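Local coordinates for probable quinone reductase Qor (NADPH:quinone reductase) (Zeta-crystallin homolog protein) (Mycobacterium tuberculosis, PDB 4RVU) that binds NADPH and probably catalyses electron transfer from it to quinones, at residues Ser139-Pro142 with Val143-Gly146; Ala205-Val208 with Arg209-Thr212; Asp256-Arg259 with Leu260-Ala263; Phe283-Arg286 with Ala287-Phe291. All coordinates share one frame; numbering follows the deposited sequence.

All four contacts are local, and they follow one another along the chain. Contacts 1 and 4 touch: Ser-139 OG and Arg-286 NH2 lie 3.0 Å apart, which ties the end of helix 120-140 to helix 280-295. Their centres are 17 Å apart. Contacts 2 and 3 lie on the same side of the chain's centre, with nearest atoms about 5 Å apart and no touch. Contact 4 is far from both, about 34 Å from contact 2 and 35 Å from contact 3 between centres. The bound NADPH is about 10 Å from the side chain of Arg-286 and about 14 Å from that of Tyr-141. Contacts 1, 3 and 4 also reach the second subunit.

Contact 1: Ser139-Pro142 with Val143-Gly146; sequences SVYP and VKRG
The Tyr-141 ring meets Lys-144 at its edge, where NZ lies near the ring plane. Val-143 reaches the same ring obliquely through CG1. The amino group donates a weak hydrogen bond to the phenol, 3.2 Å from Lys-144 NZ to Tyr-141 OH. Val-143 CG1 is 3.7 Å from Tyr-141 CD2 and 3.9 Å from Tyr-141 CE2, an apolar contact made obliquely to the ring. The ring also passes the valine backbone, with Tyr-141 CE2 3.8 Å from Val-143 CA. The two side chains cross at about a right angle.

The tyrosine has CG anti to its own N (chi1 172°), which sends the ring along the chain that follows. The lysine starts from chi1 54° and runs extended until it bends at its last torsion (chi4 -65°). That bend helps bring NZ to the phenol oxygen. Asp-147 holds both polar ends: OD1 forms a salt bridge with Lys-144 NZ, and OD2 is hydrogen-bonded to Tyr-141 OH. The carboxylate probably favours the charged lysine. The ring also packs on Gln-218, Ala-219 and Tyr-221 of strand 217-222.

Tyr-141 is the first residue to leave helical geometry after helix 120-140. The arrangement is a surface connection from that helix to strand 148-151, a central strand of the parallel sheet in the Rossmann-type nucleotide-binding domain.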
ATOM      1  N   SER A 139      11.080   6.128  -3.519  1.00 15.51           N
ATOM      2  CA  SER A 139      10.939   4.767  -2.987  1.00 15.75           C
ATOM      3  C   SER A 139       9.502   4.359  -2.685  1.00 16.67           C
ATOM      4  O   SER A 139       9.054   3.282  -3.099  1.00 16.81           O
ATOM      5  CB  SER A 139      11.800   4.593  -1.725  1.00 15.91           C
ATOM      6  OG  SER A 139      13.168   4.813  -2.019  1.00 16.02           O
ATOM      7  N   VAL A 140       8.785   5.190  -1.937  1.00 15.87           N
ATOM      8  CA  VAL A 140       7.390   4.869  -1.600  1.00 15.34           C
ATOM      9  C   VAL A 140       6.494   4.870  -2.844  1.00 15.49           C
ATOM     10  O   VAL A 140       5.788   3.889  -3.125  1.00 16.14           O
ATOM     11  CB  VAL A 140       6.840   5.800  -0.498  1.00 15.36           C
ATOM     12  CG1 VAL A 140       5.332   5.636  -0.367  1.00 15.83           C
ATOM     13  CG2 VAL A 140       7.527   5.500   0.835  1.00 16.32           C
ATOM     14  N   TYR A 141       6.518   5.965  -3.585  1.00 17.63           N
ATOM     15  CA  TYR A 141       5.943   5.991  -4.916  1.00 18.23           C
ATOM     16  C   TYR A 141       6.952   6.680  -5.815  1.00 18.03           C
ATOM     17  O   TYR A 141       7.174   7.878  -5.685  1.00 17.75           O
ATOM     18  CB  TYR A 141       4.585   6.722  -4.967  1.00 18.48           C
ATOM     19  CG  TYR A 141       4.145   6.879  -6.408  1.00 17.84           C
ATOM     20  CD1 TYR A 141       3.696   5.782  -7.131  1.00 18.78           C
ATOM     21  CD2 TYR A 141       4.265   8.092  -7.068  1.00 18.84           C
ATOM     22  CE1 TYR A 141       3.334   5.899  -8.473  1.00 18.52           C
ATOM     23  CE2 TYR A 141       3.914   8.219  -8.398  1.00 18.20           C
ATOM     24  CZ  TYR A 141       3.454   7.119  -9.095  1.00 18.22           C
ATOM     25  OH  TYR A 141       3.110   7.251 -10.420  1.00 19.62           O
ATOM     26  N   PRO A 142       7.571   5.927  -6.733  1.00 18.28           N
ATOM     27  CA  PRO A 142       8.607   6.523  -7.579  1.00 19.12           C
ATOM     28  C   PRO A 142       7.984   7.383  -8.672  1.00 19.64           C
ATOM     29  O   PRO A 142       7.570   6.849  -9.708  1.00 19.27           O
ATOM     30  CB  PRO A 142       9.322   5.304  -8.190  1.00 20.61           C
ATOM     31  CG  PRO A 142       8.564   4.059  -7.677  1.00 20.63           C
ATOM     32  CD  PRO A 142       7.268   4.536  -7.116  1.00 19.49           C
ATOM     33  N   VAL A 143       7.935   8.695  -8.449  1.00 19.86           N
ATOM     34  CA  VAL A 143       7.290   9.591  -9.401  1.00 18.76           C
ATOM     35  C   VAL A 143       8.003   9.542 -10.745  1.00 19.66           C
ATOM     36  O   VAL A 143       9.215   9.319 -10.810  1.00 19.91           O
ATOM     37  CB  VAL A 143       7.209  11.039  -8.885  1.00 19.16           C
ATOM     38  CG1 VAL A 143       6.328  11.122  -7.614  1.00 17.98           C
ATOM     39  CG2 VAL A 143       8.613  11.609  -8.632  1.00 18.97           C
ATOM     40  N   LYS A 144       7.241   9.730 -11.818  1.00 23.09           N
ATOM     41  CA  LYS A 144       7.818   9.786 -13.152  1.00 22.97           C
ATOM     42  C   LYS A 144       7.306  11.040 -13.844  1.00 22.63           C
ATOM     43  O   LYS A 144       6.269  11.596 -13.459  1.00 21.94           O
ATOM     44  CB  LYS A 144       7.439   8.536 -13.942  1.00 24.22           C
ATOM     45  CG  LYS A 144       5.953   8.294 -13.979  1.00 24.79           C
ATOM     46  CD  LYS A 144       5.614   6.961 -14.639  1.00 26.93           C
ATOM     47  CE  LYS A 144       4.107   6.814 -14.831  1.00 26.31           C
ATOM     48  NZ  LYS A 144       3.378   6.758 -13.533  1.00 24.87           N
ATOM     49  N   ARG A 145       8.045  11.501 -14.844  1.00 26.69           N
ATOM     50  CA  ARG A 145       7.662  12.702 -15.568  1.00 26.86           C
ATOM     51  C   ARG A 145       6.274  12.468 -16.151  1.00 26.78           C
ATOM     52  O   ARG A 145       6.009  11.397 -16.703  1.00 26.51           O
ATOM     53  CB  ARG A 145       8.691  13.009 -16.663  1.00 27.28           C
ATOM     54  CG  ARG A 145       8.321  14.184 -17.557  1.00 28.71           C
ATOM     55  CD  ARG A 145       9.473  14.575 -18.478  1.00 30.62           C
ATOM     56  NE  ARG A 145      10.649  15.025 -17.733  1.00 32.11           N
ATOM     57  CZ  ARG A 145      10.812  16.258 -17.257  1.00 32.76           C
ATOM     58  NH1 ARG A 145       9.868  17.177 -17.442  1.00 32.84           N
ATOM     59  NH2 ARG A 145      11.919  16.575 -16.594  1.00 32.12           N
ATOM     60  N   GLY A 146       5.372  13.430 -15.970  1.00 23.83           N
ATOM     61  CA  GLY A 146       4.014  13.307 -16.472  1.00 24.45           C
ATOM     62  C   GLY A 146       2.983  12.986 -15.409  1.00 24.59           C
ATOM     63  O   GLY A 146       1.772  13.142 -15.635  1.00 23.94           O
TER

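Contact 2: Ala205-Val208 with Arg209-Thr212; sequences AGRV and RELT
Ala-205 O accepts from Arg-209 N at 2.8 Å, an i to i+4 bond of the alpha-helix 201-212 in the Rossmann-type domain. Ala-205 O also approaches Arg-209 CG very tightly, at 2.9 Å. In the guanidinium of Arg-209, NH2 bonds to Ala-234 O at the end of helix 229-234 and to Leu-236 O in strand 236-237, and NH1 bonds to Gly-214 O just after the arginine's own helix.

Gly-206 O takes Glu-210 N at 2.8 Å in the next helical bond. Arg-207 O receives Leu-211 N, and Leu-211 CG packs 3.3 Å from Arg-207 O. The side chains of Arg-207 and Glu-210 run side by side, pointing the same way. Their salt bridge is long, 4.0 Å from Arg-207 NH1 to Glu-210 OE1, and the guanidinium and carboxylate planes are turned 59° from each other.

Val-208 packs on Leu-195 of strand 193-195. Its carbonyl receives weak bonds from the backbone N of Leu-211 and of Thr-212. The threonine hydroxyl folds back along the helix (chi1 48°) and also receives Gly-216 N. Thr-212 OG1 donates to Val-208 O at 2.6 Å, with the donor tilted 32° from the carbonyl plane.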
ATOM      1  N   ALA A 205     -12.413  16.040  -3.817  1.00 22.94           N
ATOM      2  CA  ALA A 205     -12.007  15.100  -4.858  1.00 21.35           C
ATOM      3  C   ALA A 205     -12.461  15.558  -6.246  1.00 21.61           C
ATOM      4  O   ALA A 205     -11.739  15.396  -7.227  1.00 21.75           O
ATOM      5  CB  ALA A 205     -12.509  13.689  -4.553  1.00 21.07           C
ATOM      6  N   GLY A 206     -13.657  16.127  -6.328  1.00 27.23           N
ATOM      7  CA  GLY A 206     -14.117  16.714  -7.576  1.00 27.82           C
ATOM      8  C   GLY A 206     -13.182  17.800  -8.111  1.00 27.85           C
ATOM      9  O   GLY A 206     -12.906  17.841  -9.313  1.00 28.59           O
ATOM     10  N   ARG A 207     -12.688  18.666  -7.229  1.00 34.99           N
ATOM     11  CA  ARG A 207     -11.734  19.709  -7.635  1.00 34.28           C
ATOM     12  C   ARG A 207     -10.507  19.057  -8.270  1.00 33.93           C
ATOM     13  O   ARG A 207     -10.095  19.404  -9.381  1.00 33.47           O
ATOM     14  CB  ARG A 207     -11.289  20.541  -6.432  1.00 35.80           C
ATOM     15  CG  ARG A 207     -12.361  20.780  -5.391  1.00 36.73           C
ATOM     16  CD  ARG A 207     -13.407  21.767  -5.879  1.00 36.71           C
ATOM     17  NE  ARG A 207     -13.112  23.126  -5.436  1.00 39.81           N
ATOM     18  CZ  ARG A 207     -12.357  23.983  -6.116  1.00 39.46           C
ATOM     19  NH1 ARG A 207     -11.821  23.619  -7.277  1.00 38.80           N
ATOM     20  NH2 ARG A 207     -12.134  25.205  -5.640  1.00 39.97           N
ATOM     21  N   VAL A 208      -9.935  18.096  -7.549  1.00 25.20           N
ATOM     22  CA  VAL A 208      -8.784  17.339  -8.034  1.00 24.54           C
ATOM     23  C   VAL A 208      -9.075  16.628  -9.358  1.00 24.53           C
ATOM     24  O   VAL A 208      -8.244  16.656 -10.270  1.00 23.90           O
ATOM     25  CB  VAL A 208      -8.299  16.331  -6.967  1.00 24.25           C
ATOM     26  CG1 VAL A 208      -7.125  15.500  -7.489  1.00 23.74           C
ATOM     27  CG2 VAL A 208      -7.914  17.079  -5.691  1.00 23.24           C
ATOM     28  N   ARG A 209     -10.250  15.997  -9.466  1.00 27.52           N
ATOM     29  CA  ARG A 209     -10.644  15.351 -10.716  1.00 27.80           C
ATOM     30  C   ARG A 209     -10.741  16.376 -11.849  1.00 26.46           C
ATOM     31  O   ARG A 209     -10.263  16.125 -12.957  1.00 26.78           O
ATOM     32  CB  ARG A 209     -11.978  14.602 -10.567  1.00 27.07           C
ATOM     33  CG  ARG A 209     -11.987  13.528  -9.483  1.00 28.40           C
ATOM     34  CD  ARG A 209     -11.983  12.098 -10.005  1.00 28.53           C
ATOM     35  NE  ARG A 209     -11.757  11.152  -8.909  1.00 28.74           N
ATOM     36  CZ  ARG A 209     -10.893  10.143  -8.952  1.00 27.39           C
ATOM     37  NH1 ARG A 209     -10.182   9.917 -10.048  1.00 27.30           N
ATOM     38  NH2 ARG A 209     -10.745   9.357  -7.896  1.00 27.74           N
ATOM     39  N   GLU A 210     -11.348  17.522 -11.557  1.00 30.34           N
ATOM     40  CA  GLU A 210     -11.443  18.615 -12.527  1.00 31.45           C
ATOM     41  C   GLU A 210     -10.076  18.941 -13.114  1.00 31.14           C
ATOM     42  O   GLU A 210      -9.926  19.091 -14.330  1.00 30.66           O
ATOM     43  CB  GLU A 210     -12.056  19.867 -11.881  1.00 31.64           C
ATOM     44  CG  GLU A 210     -12.159  21.072 -12.820  1.00 32.11           C
ATOM     45  CD  GLU A 210     -12.808  22.281 -12.172  1.00 34.36           C
ATOM     46  OE1 GLU A 210     -12.798  22.379 -10.925  1.00 34.99           O
ATOM     47  OE2 GLU A 210     -13.329  23.141 -12.916  1.00 36.63           O
ATOM     48  N   LEU A 211      -9.072  19.012 -12.241  1.00 28.61           N
ATOM     49  CA  LEU A 211      -7.731  19.425 -12.641  1.00 27.92           C
ATOM     50  C   LEU A 211      -6.979  18.339 -13.388  1.00 29.75           C
ATOM     51  O   LEU A 211      -6.026  18.627 -14.115  1.00 30.05           O
ATOM     52  CB  LEU A 211      -6.926  19.840 -11.406  1.00 28.41           C
ATOM     53  CG  LEU A 211      -7.499  21.020 -10.636  1.00 28.68           C
ATOM     54  CD1 LEU A 211      -6.811  21.152  -9.287  1.00 28.51           C
ATOM     55  CD2 LEU A 211      -7.330  22.295 -11.456  1.00 29.12           C
ATOM     56  N   THR A 212      -7.396  17.091 -13.193  1.00 25.66           N
ATOM     57  CA  THR A 212      -6.687  15.953 -13.748  1.00 26.69           C
ATOM     58  C   THR A 212      -7.522  15.259 -14.819  1.00 28.72           C
ATOM     59  O   THR A 212      -7.169  14.167 -15.285  1.00 27.68           O
ATOM     60  CB  THR A 212      -6.332  14.930 -12.651  1.00 26.01           C
ATOM     61  OG1 THR A 212      -7.486  14.675 -11.839  1.00 27.13           O
ATOM     62  CG2 THR A 212      -5.210  15.464 -11.758  1.00 26.93           C
TER

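Contact 3: Asp256-Arg259 with Leu260-Ala263; sequences DPQR and LNAA
Gln-258 O is gripped by two backbone donors. Ala-262 N donates to Gln-258 O at 3.1 Å in a nearly straight bond (176° at the hydrogen), and Asn-261 N gives the same Gln-258 O a weak bond at 3.2 Å. The two amide side chains make a further link. Asn-261 ND2 donates to Gln-258 OE1 at 3.0 Å, in the carbonyl plane of the glutamine and in the amide plane of the asparagine. The two amides lie side by side and nearly coplanar, 26° apart. Gln-258 gets there by bending at chi2 (-78°), which brings OE1 alongside the Asn-261 amide. Its other amide atom, NE2, is hydrogen-bonded to Tyr-55 OH of the second subunit.

This short helix, 258-262, belongs to a beta-alpha-beta unit with strands 240-244 and 267-269. Asp-256 caps its start: OD1 accepts from Gln-258 N at 2.8 Å, from above the carboxylate plane. Pro-257 O receives Leu-260 N at 2.9 Å, and Leu-260 CB sits 3.2 Å from Pro-257 O.

Arg-259 O takes Ala-263 N at 3.0 Å. The arginine side chain packs on Phe-229 and Leu-233 of helix 229-234, and its NH2 forms a salt bridge with Asp-230 OD1. Leu-260 packs on Leu-233 too, and on Leu-268 of the second subunit.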
ATOM      1  N   ASP A 256     -11.391   0.862   6.896  1.00 22.28           N
ATOM      2  CA  ASP A 256     -11.936  -0.353   6.279  1.00 22.97           C
ATOM      3  C   ASP A 256     -11.175  -0.611   4.982  1.00 21.88           C
ATOM      4  O   ASP A 256     -11.219   0.220   4.078  1.00 22.57           O
ATOM      5  CB  ASP A 256     -13.419  -0.141   5.959  1.00 22.32           C
ATOM      6  CG  ASP A 256     -14.090  -1.375   5.351  1.00 23.59           C
ATOM      7  OD1 ASP A 256     -13.404  -2.279   4.839  1.00 23.14           O
ATOM      8  OD2 ASP A 256     -15.337  -1.424   5.381  1.00 27.03           O
ATOM      9  N   PRO A 257     -10.471  -1.760   4.883  1.00 19.72           N
ATOM     10  CA  PRO A 257      -9.691  -2.030   3.670  1.00 19.33           C
ATOM     11  C   PRO A 257     -10.529  -2.002   2.403  1.00 18.71           C
ATOM     12  O   PRO A 257      -9.997  -1.687   1.339  1.00 18.57           O
ATOM     13  CB  PRO A 257      -9.146  -3.441   3.917  1.00 19.53           C
ATOM     14  CG  PRO A 257      -9.037  -3.529   5.404  1.00 20.02           C
ATOM     15  CD  PRO A 257     -10.251  -2.795   5.914  1.00 19.54           C
ATOM     16  N   GLN A 258     -11.821  -2.306   2.503  1.00 21.00           N
ATOM     17  CA  GLN A 258     -12.683  -2.238   1.319  1.00 20.41           C
ATOM     18  C   GLN A 258     -12.823  -0.823   0.761  1.00 20.05           C
ATOM     19  O   GLN A 258     -13.210  -0.646  -0.399  1.00 20.68           O
ATOM     20  CB  GLN A 258     -14.060  -2.872   1.580  1.00 21.21           C
ATOM     21  CG  GLN A 258     -14.015  -4.406   1.676  1.00 20.64           C
ATOM     22  CD  GLN A 258     -13.934  -5.087   0.316  1.00 21.77           C
ATOM     23  OE1 GLN A 258     -13.645  -4.452  -0.697  1.00 21.96           O
ATOM     24  NE2 GLN A 258     -14.211  -6.391   0.291  1.00 21.60           N
ATOM     25  N   ARG A 259     -12.511   0.184   1.574  1.00 21.18           N
ATOM     26  CA  ARG A 259     -12.451   1.542   1.050  1.00 20.00           C
ATOM     27  C   ARG A 259     -11.376   1.657  -0.019  1.00 19.76           C
ATOM     28  O   ARG A 259     -11.514   2.441  -0.956  1.00 21.00           O
ATOM     29  CB  ARG A 259     -12.212   2.564   2.171  1.00 20.44           C
ATOM     30  CG  ARG A 259     -13.399   2.688   3.129  1.00 21.34           C
ATOM     31  CD  ARG A 259     -13.062   3.563   4.325  1.00 20.87           C
ATOM     32  NE  ARG A 259     -12.760   4.931   3.917  1.00 21.30           N
ATOM     33  CZ  ARG A 259     -12.170   5.831   4.698  1.00 21.22           C
ATOM     34  NH1 ARG A 259     -11.818   5.510   5.935  1.00 22.13           N
ATOM     35  NH2 ARG A 259     -11.924   7.046   4.242  1.00 21.08           N
ATOM     36  N   LEU A 260     -10.305   0.876   0.111  1.00 17.96           N
ATOM     37  CA  LEU A 260      -9.201   0.943  -0.850  1.00 17.79           C
ATOM     38  C   LEU A 260      -9.615   0.330  -2.184  1.00 18.63           C
ATOM     39  O   LEU A 260      -9.126   0.715  -3.246  1.00 18.80           O
ATOM     40  CB  LEU A 260      -7.956   0.236  -0.301  1.00 17.83           C
ATOM     41  CG  LEU A 260      -7.454   0.639   1.083  1.00 19.06           C
ATOM     42  CD1 LEU A 260      -6.195  -0.149   1.457  1.00 18.68           C
ATOM     43  CD2 LEU A 260      -7.170   2.148   1.154  1.00 18.82           C
ATOM     44  N   ASN A 261     -10.532  -0.633  -2.112  1.00 18.68           N
ATOM     45  CA  ASN A 261     -11.106  -1.259  -3.285  1.00 18.93           C
ATOM     46  C   ASN A 261     -11.984  -0.236  -4.009  1.00 18.74           C
ATOM     47  O   ASN A 261     -11.750   0.083  -5.162  1.00 18.48           O
ATOM     48  CB  ASN A 261     -11.908  -2.491  -2.833  1.00 18.58           C
ATOM     49  CG  ASN A 261     -12.562  -3.242  -3.982  1.00 19.36           C
ATOM     50  OD1 ASN A 261     -12.507  -2.828  -5.145  1.00 20.16           O
ATOM     51  ND2 ASN A 261     -13.200  -4.362  -3.654  1.00 18.89           N
ATOM     52  N   ALA A 262     -12.977   0.293  -3.306  1.00 21.30           N
ATOM     53  CA  ALA A 262     -13.897   1.268  -3.875  1.00 20.95           C
ATOM     54  C   ALA A 262     -13.175   2.480  -4.471  1.00 20.49           C
ATOM     55  O   ALA A 262     -13.599   3.031  -5.490  1.00 20.45           O
ATOM     56  CB  ALA A 262     -14.908   1.703  -2.823  1.00 21.10           C
ATOM     57  N   ALA A 263     -12.065   2.877  -3.854  1.00 18.02           N
ATOM     58  CA  ALA A 263     -11.332   4.061  -4.290  1.00 18.23           C
ATOM     59  C   ALA A 263     -10.564   3.827  -5.585  1.00 17.39           C
ATOM     60  O   ALA A 263     -10.061   4.774  -6.183  1.00 18.02           O
ATOM     61  CB  ALA A 263     -10.393   4.536  -3.188  1.00 17.78           C
TER

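Contact 4: Phe283-Arg286 with Ala287-Phe291; sequences FSWR and AAELF
Trp-285 NE1 donates a weak hydrogen bond to Glu-289 OE2, 3.0 Å long and bent to 136° at the hydrogen. The oxygen approaches the indole obliquely, and the ring and carboxylate planes are 62° apart. Glu-289 CG also lies 3.3 Å from Trp-285 O. Elsewhere on the helix, Ala-287 CB makes an apolar contact with Phe-283 CZ at 4.3 Å.

The indole also lies against the Arg-286 guanidinium. Trp-285 CZ3 sits 3.4 Å above one face of the Arg-286 guanidinium, toward its rim. The arginine runs extended from CG to NE, which carries the group away from the helix axis.

Main-chain bonds fix the spacing of these side chains. Glu-289 N to Trp-285 O and Ala-287 N to Phe-283 O measure 3.0 and 2.9 Å.

Farther out, residues of helix 120-140 hold Glu-289 and part of the Arg-286 guanidinium. Glu-289 OE1 is hydrogen-bonded to His-134 NE2 and forms a salt bridge with Lys-138. His-134 also meets the Trp-285 ring edge-to-face, and its ND1 is hydrogen-bonded to Arg-286 NH2. Arg-286 has further partners in Phe-276 O and Glu-282, and its side chain lies about 4 Å from that of Tyr-135, an NADPH-binding residue. The arrangement is i to i+4 pairing on an alpha-helix packed against another helix, one layer behind the NADPH site through Tyr-135.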
ATOM      1  N   PHE A 283      21.428   5.473   3.938  1.00 16.16           N
ATOM      2  CA  PHE A 283      21.393   6.844   4.421  1.00 16.34           C
ATOM      3  C   PHE A 283      22.284   7.746   3.559  1.00 16.50           C
ATOM      4  O   PHE A 283      21.889   8.852   3.172  1.00 16.94           O
ATOM      5  CB  PHE A 283      21.825   6.910   5.892  1.00 16.38           C
ATOM      6  CG  PHE A 283      22.162   8.304   6.344  1.00 17.07           C
ATOM      7  CD1 PHE A 283      21.171   9.143   6.827  1.00 16.47           C
ATOM      8  CD2 PHE A 283      23.464   8.782   6.262  1.00 17.04           C
ATOM      9  CE1 PHE A 283      21.466  10.438   7.222  1.00 17.20           C
ATOM     10  CE2 PHE A 283      23.768  10.086   6.646  1.00 16.86           C
ATOM     11  CZ  PHE A 283      22.768  10.917   7.123  1.00 16.94           C
ATOM     12  N   SER A 284      23.488   7.270   3.257  1.00 19.32           N
ATOM     13  CA  SER A 284      24.443   8.080   2.507  1.00 19.78           C
ATOM     14  C   SER A 284      23.965   8.348   1.093  1.00 19.37           C
ATOM     15  O   SER A 284      24.222   9.412   0.541  1.00 19.54           O
ATOM     16  CB  SER A 284      25.825   7.427   2.484  1.00 20.18           C
ATOM     17  OG  SER A 284      26.463   7.552   3.742  1.00 20.12           O
ATOM     18  N   TRP A 285      23.280   7.373   0.509  1.00 20.89           N
ATOM     19  CA  TRP A 285      22.732   7.512  -0.830  1.00 20.48           C
ATOM     20  C   TRP A 285      21.679   8.609  -0.881  1.00 20.76           C
ATOM     21  O   TRP A 285      21.745   9.499  -1.734  1.00 20.39           O
ATOM     22  CB  TRP A 285      22.158   6.170  -1.303  1.00 20.88           C
ATOM     23  CG  TRP A 285      21.243   6.288  -2.483  1.00 22.00           C
ATOM     24  CD1 TRP A 285      21.547   6.811  -3.708  1.00 22.66           C
ATOM     25  CD2 TRP A 285      19.872   5.862  -2.556  1.00 21.75           C
ATOM     26  NE1 TRP A 285      20.450   6.745  -4.531  1.00 21.61           N
ATOM     27  CE2 TRP A 285      19.413   6.162  -3.851  1.00 22.04           C
ATOM     28  CE3 TRP A 285      18.998   5.255  -1.651  1.00 21.60           C
ATOM     29  CZ2 TRP A 285      18.101   5.876  -4.264  1.00 21.63           C
ATOM     30  CZ3 TRP A 285      17.703   4.971  -2.060  1.00 21.39           C
ATOM     31  CH2 TRP A 285      17.267   5.284  -3.355  1.00 22.02           C
ATOM     32  N   ARG A 286      20.713   8.553   0.035  1.00 16.28           N
ATOM     33  CA  ARG A 286      19.671   9.576   0.097  1.00 16.08           C
ATOM     34  C   ARG A 286      20.223  10.966   0.428  1.00 16.41           C
ATOM     35  O   ARG A 286      19.801  11.970  -0.156  1.00 16.33           O
ATOM     36  CB  ARG A 286      18.591   9.183   1.113  1.00 16.03           C
ATOM     37  CG  ARG A 286      17.955   7.812   0.842  1.00 15.97           C
ATOM     38  CD  ARG A 286      16.622   7.653   1.567  1.00 15.89           C
ATOM     39  NE  ARG A 286      16.131   6.276   1.483  1.00 15.82           N
ATOM     40  CZ  ARG A 286      15.385   5.794   0.495  1.00 16.16           C
ATOM     41  NH1 ARG A 286      14.995   4.522   0.518  1.00 15.70           N
ATOM     42  NH2 ARG A 286      15.022   6.573  -0.513  1.00 15.75           N
ATOM     43  N   ALA A 287      21.152  11.029   1.375  1.00 16.90           N
ATOM     44  CA  ALA A 287      21.740  12.311   1.768  1.00 16.51           C
ATOM     45  C   ALA A 287      22.488  12.937   0.590  1.00 17.36           C
ATOM     46  O   ALA A 287      22.384  14.139   0.341  1.00 17.56           O
ATOM     47  CB  ALA A 287      22.661  12.128   2.959  1.00 16.48           C
ATOM     48  N   ALA A 288      23.231  12.118  -0.140  1.00 19.40           N
ATOM     49  CA  ALA A 288      23.949  12.595  -1.326  1.00 19.26           C
ATOM     50  C   ALA A 288      23.010  13.100  -2.425  1.00 19.47           C
ATOM     51  O   ALA A 288      23.262  14.156  -3.016  1.00 19.39           O
ATOM     52  CB  ALA A 288      24.881  11.510  -1.861  1.00 20.88           C
ATOM     53  N   GLU A 289      21.935  12.362  -2.713  1.00 21.85           N
ATOM     54  CA  GLU A 289      20.963  12.833  -3.701  1.00 21.80           C
ATOM     55  C   GLU A 289      20.298  14.132  -3.234  1.00 22.22           C
ATOM     56  O   GLU A 289      20.022  15.018  -4.044  1.00 21.53           O
ATOM     57  CB  GLU A 289      19.918  11.755  -4.047  1.00 21.64           C
ATOM     58  CG  GLU A 289      20.513  10.458  -4.611  1.00 22.65           C
ATOM     59  CD  GLU A 289      19.590   9.736  -5.607  1.00 23.99           C
ATOM     60  OE1 GLU A 289      18.349   9.911  -5.544  1.00 23.21           O
ATOM     61  OE2 GLU A 289      20.115   8.979  -6.457  1.00 25.57           O
ATOM     62  N   LEU A 290      20.049  14.256  -1.931  1.00 16.23           N
ATOM     63  CA  LEU A 290      19.521  15.519  -1.389  1.00 16.24           C
ATOM     64  C   LEU A 290      20.478  16.695  -1.597  1.00 16.90           C
ATOM     65  O   LEU A 290      20.069  17.768  -2.061  1.00 16.85           O
ATOM     66  CB  LEU A 290      19.180  15.381   0.100  1.00 16.24           C
ATOM     67  CG  LEU A 290      18.765  16.662   0.839  1.00 16.90           C
ATOM     68  CD1 LEU A 290      17.466  17.238   0.279  1.00 16.79           C
ATOM     69  CD2 LEU A 290      18.635  16.399   2.334  1.00 16.32           C
ATOM     70  N   PHE A 291      21.750  16.514  -1.254  1.00 18.35           N
ATOM     71  CA  PHE A 291      22.701  17.614  -1.413  1.00 18.02           C
ATOM     72  C   PHE A 291      23.010  17.898  -2.878  1.00 18.85           C
ATOM     73  O   PHE A 291      23.291  19.042  -3.242  1.00 18.35           O
ATOM     74  CB  PHE A 291      23.980  17.397  -0.593  1.00 18.43           C
ATOM     75  CG  PHE A 291      23.790  17.634   0.881  1.00 18.20           C
ATOM     76  CD1 PHE A 291      23.394  18.880   1.343  1.00 18.78           C
ATOM     77  CD2 PHE A 291      24.001  16.612   1.798  1.00 19.73           C
ATOM     78  CE1 PHE A 291      23.206  19.108   2.696  1.00 19.19           C
ATOM     79  CE2 PHE A 291      23.818  16.827   3.155  1.00 19.65           C
ATOM     80  CZ  PHE A 291      23.418  18.074   3.606  1.00 20.07           C
TER